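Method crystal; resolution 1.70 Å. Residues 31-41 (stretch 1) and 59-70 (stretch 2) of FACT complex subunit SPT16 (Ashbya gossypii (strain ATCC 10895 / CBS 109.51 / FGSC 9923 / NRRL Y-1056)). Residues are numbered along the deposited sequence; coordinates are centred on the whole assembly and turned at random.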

# COMPACT_ATOMS: atom_id res chain seq x y z
N SER A 31 -15.70 -14.58 16.73
CA SER A 31 -15.18 -15.48 17.75
C SER A 31 -13.91 -16.19 17.32
O SER A 31 -13.23 -16.80 18.16
CB SER A 31 -16.23 -16.53 18.12
OG SER A 31 -17.44 -15.92 18.54
N SER A 32 -13.58 -16.13 16.03
CA SER A 32 -12.39 -16.74 15.46
C SER A 32 -12.20 -16.11 14.09
O SER A 32 -13.10 -15.46 13.57
CB SER A 32 -12.51 -18.26 15.34
OG SER A 32 -13.58 -18.65 14.48
N LEU A 33 -11.02 -16.31 13.51
CA LEU A 33 -10.66 -15.80 12.19
C LEU A 33 -10.20 -16.96 11.33
O LEU A 33 -9.52 -17.86 11.83
CB LEU A 33 -9.53 -14.77 12.28
CG LEU A 33 -9.71 -13.59 13.22
CD1 LEU A 33 -8.51 -12.69 13.16
CD2 LEU A 33 -10.99 -12.83 12.84
N VAL A 34 -10.56 -16.95 10.04
CA VAL A 34 -10.02 -17.91 9.08
C VAL A 34 -9.58 -17.18 7.82
O VAL A 34 -10.38 -16.48 7.19
CB VAL A 34 -11.03 -19.02 8.72
CG1 VAL A 34 -10.37 -20.01 7.79
CG2 VAL A 34 -11.56 -19.73 10.00
N PHE A 35 -8.32 -17.38 7.42
CA PHE A 35 -7.74 -16.80 6.21
C PHE A 35 -7.18 -17.93 5.36
O PHE A 35 -6.41 -18.76 5.86
CB PHE A 35 -6.64 -15.79 6.54
CG PHE A 35 -7.10 -14.69 7.45
CD1 PHE A 35 -7.77 -13.61 6.92
CD2 PHE A 35 -6.89 -14.75 8.81
CE1 PHE A 35 -8.22 -12.58 7.73
CE2 PHE A 35 -7.34 -13.72 9.64
CZ PHE A 35 -8.00 -12.64 9.10
N ILE A 36 -7.53 -17.95 4.07
CA ILE A 36 -7.16 -19.05 3.19
C ILE A 36 -6.46 -18.47 1.97
O ILE A 36 -7.08 -17.71 1.21
CB ILE A 36 -8.36 -19.91 2.75
CG1 ILE A 36 -9.32 -20.14 3.92
CG2 ILE A 36 -7.88 -21.23 2.17
CD1 ILE A 36 -10.39 -19.07 4.04
N LEU A 37 -5.21 -18.84 1.77
CA LEU A 37 -4.45 -18.37 0.62
C LEU A 37 -4.35 -19.54 -0.35
O LEU A 37 -3.86 -20.61 0.01
CB LEU A 37 -3.07 -17.87 1.04
CG LEU A 37 -2.58 -16.67 0.22
CD1 LEU A 37 -1.52 -15.92 0.96
CD2 LEU A 37 -2.11 -17.08 -1.19
N GLY A 38 -4.84 -19.35 -1.58
CA GLY A 38 -4.70 -20.40 -2.56
C GLY A 38 -3.42 -20.25 -3.36
O GLY A 38 -2.35 -20.05 -2.79
N SER A 39 -3.52 -20.33 -4.68
CA SER A 39 -2.33 -20.11 -5.50
C SER A 39 -2.00 -18.63 -5.54
O SER A 39 -2.88 -17.76 -5.50
CB SER A 39 -2.55 -20.66 -6.91
OG SER A 39 -2.73 -22.07 -6.88
N ALA A 40 -0.71 -18.33 -5.63
CA ALA A 40 -0.28 -16.94 -5.70
C ALA A 40 -0.83 -16.29 -6.95
O ALA A 40 -0.92 -16.91 -8.02
CB ALA A 40 1.24 -16.84 -5.67
N ASP A 41 -1.23 -15.03 -6.82
CA ASP A 41 -1.78 -14.23 -7.91
C ASP A 41 -0.97 -12.93 -7.94
O ASP A 41 -1.33 -11.97 -7.26
CB ASP A 41 -3.26 -13.97 -7.71
CG ASP A 41 -3.90 -13.26 -8.88
OD1 ASP A 41 -3.17 -13.01 -9.87
OD2 ASP A 41 -5.12 -12.97 -8.81
N TYR A 59 6.45 -12.94 4.05
CA TYR A 59 6.38 -13.62 2.77
C TYR A 59 4.97 -14.14 2.60
O TYR A 59 4.29 -14.44 3.59
CB TYR A 59 7.32 -14.83 2.68
CG TYR A 59 8.75 -14.47 2.88
CD1 TYR A 59 9.53 -14.08 1.80
CD2 TYR A 59 9.32 -14.48 4.14
CE1 TYR A 59 10.85 -13.74 1.97
CE2 TYR A 59 10.66 -14.13 4.32
CZ TYR A 59 11.41 -13.76 3.22
OH TYR A 59 12.74 -13.39 3.34
N GLU A 60 4.54 -14.25 1.35
CA GLU A 60 3.28 -14.93 1.05
C GLU A 60 3.53 -16.44 1.06
O GLU A 60 4.50 -16.93 0.47
CB GLU A 60 2.73 -14.44 -0.29
CG GLU A 60 1.37 -15.02 -0.63
CD GLU A 60 0.88 -14.64 -2.02
OE1 GLU A 60 1.53 -15.01 -3.03
OE2 GLU A 60 -0.18 -14.01 -2.11
N PHE A 61 2.67 -17.19 1.77
CA PHE A 61 2.74 -18.65 1.80
C PHE A 61 1.57 -19.19 1.01
O PHE A 61 0.44 -19.24 1.53
CB PHE A 61 2.72 -19.19 3.24
CG PHE A 61 4.07 -19.26 3.92
CD1 PHE A 61 5.00 -18.24 3.79
CD2 PHE A 61 4.37 -20.32 4.76
CE1 PHE A 61 6.25 -18.32 4.43
CE2 PHE A 61 5.60 -20.41 5.42
CZ PHE A 61 6.54 -19.41 5.26
N PRO A 62 1.74 -19.55 -0.26
CA PRO A 62 0.60 -20.06 -1.03
C PRO A 62 0.07 -21.36 -0.44
O PRO A 62 0.75 -22.05 0.33
CB PRO A 62 1.19 -20.28 -2.43
CG PRO A 62 2.30 -19.31 -2.50
CD PRO A 62 2.92 -19.33 -1.12
N THR A 63 -1.17 -21.67 -0.81
CA THR A 63 -1.79 -22.95 -0.46
C THR A 63 -1.71 -23.21 1.04
O THR A 63 -1.21 -24.24 1.50
CB THR A 63 -1.13 -24.08 -1.26
OG1 THR A 63 -1.02 -23.67 -2.63
CG2 THR A 63 -1.95 -25.32 -1.21
N THR A 64 -2.16 -22.23 1.82
CA THR A 64 -1.97 -22.21 3.26
C THR A 64 -3.21 -21.62 3.92
O THR A 64 -3.76 -20.64 3.42
CB THR A 64 -0.75 -21.36 3.65
OG1 THR A 64 0.43 -22.00 3.16
CG2 THR A 64 -0.64 -21.16 5.16
N LEU A 65 -3.64 -22.24 5.01
CA LEU A 65 -4.73 -21.72 5.82
C LEU A 65 -4.19 -21.31 7.19
O LEU A 65 -3.41 -22.04 7.80
CB LEU A 65 -5.83 -22.77 5.97
CG LEU A 65 -7.09 -22.34 6.73
CD1 LEU A 65 -8.28 -23.18 6.25
CD2 LEU A 65 -6.91 -22.50 8.22
N ILE A 66 -4.64 -20.16 7.67
CA ILE A 66 -4.32 -19.69 9.01
C ILE A 66 -5.63 -19.36 9.70
O ILE A 66 -6.41 -18.55 9.19
CB ILE A 66 -3.41 -18.45 8.98
CG1 ILE A 66 -2.13 -18.73 8.18
CG2 ILE A 66 -3.14 -17.94 10.42
CD1 ILE A 66 -1.25 -17.47 7.94
N ALA A 67 -5.87 -19.97 10.85
CA ALA A 67 -7.05 -19.66 11.65
C ALA A 67 -6.59 -19.22 13.04
O ALA A 67 -5.64 -19.78 13.59
CB ALA A 67 -7.99 -20.85 11.76
N VAL A 68 -7.27 -18.21 13.59
CA VAL A 68 -6.86 -17.59 14.84
C VAL A 68 -7.99 -17.69 15.85
O VAL A 68 -9.16 -17.47 15.51
CB VAL A 68 -6.45 -16.11 14.66
CG1 VAL A 68 -5.82 -15.61 15.93
CG2 VAL A 68 -5.46 -15.94 13.46
N PHE A 69 -7.64 -18.01 17.10
CA PHE A 69 -8.58 -18.17 18.21
C PHE A 69 -8.01 -17.48 19.44
O PHE A 69 -6.83 -17.12 19.48
CB PHE A 69 -8.84 -19.65 18.52
CG PHE A 69 -9.18 -20.48 17.32
CD1 PHE A 69 -8.19 -21.03 16.53
CD2 PHE A 69 -10.51 -20.73 17.00
CE1 PHE A 69 -8.52 -21.78 15.41
CE2 PHE A 69 -10.83 -21.49 15.90
CZ PHE A 69 -9.85 -22.01 15.11
N LYS A 70 -8.84 -17.35 20.49
CA LYS A 70 -8.32 -16.83 21.76
C LYS A 70 -7.13 -17.64 22.25
O LYS A 70 -6.12 -17.07 22.69
CB LYS A 70 -9.42 -16.82 22.83
CG LYS A 70 -8.86 -16.52 24.24
CD LYS A 70 -9.93 -16.43 25.33
CE LYS A 70 -9.22 -16.27 26.69
NZ LYS A 70 -10.10 -15.99 27.86
O HOH W 1 -11.75 -18.35 19.63
O HOH W 2 -3.88 -18.24 4.99
O HOH W 3 -3.01 -24.06 -4.18
O HOH W 4 -1.12 -13.67 -4.45

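Antiparallel strands pair through alternating wide and narrow sites, and this contact in SPT16 illustrates the rule. Three residue pairs each exchange two backbone hydrogen bonds: Leu33 N to Val68 O (3.0 Å) and Val68 N to Leu33 O (2.9 Å); Phe35 N to Ile66 O and Ile66 N to Phe35 O (both 2.9 Å); Leu37 N to Thr64 O (2.8 Å) and Thr64 N to Leu37 O (3.0 Å). Between them lie the non-hydrogen-bonded pairs Val34–Ala67 and Ile36–Leu65, whose CA atoms approach to 4.3 and 4.5 Å, against 5.0 to 5.3 Å in the bonded pairs. Beyond the last bridge, Thr63 N donates to Gly38 O at 2.8 Å, extending the backbone contact into the loop.

Water bridges the backbone too: water 2 donates to Phe35 O (2.7 Å) and Thr64 O (2.9 Å). Farther out, water 4 accepts from Asp41 N (2.7 Å) and donates to Glu60 OE2 (2.5 Å).

Strand alternation also sorts the packing. Val34, Ile36, Leu65 and Ala67 share one face, where Leu65 CD1 lies 4.0 Å from CG1 of Ile36, its direct partner, and reaches diagonally to Val34 CG1, at 4.1 Å. On the other face, Leu33 CB meets Val68 CB at 4.1 Å. At the end of its strand, Leu37 reaches into the loop before the partner strand, its CD1 3.4 Å from Glu60 CG.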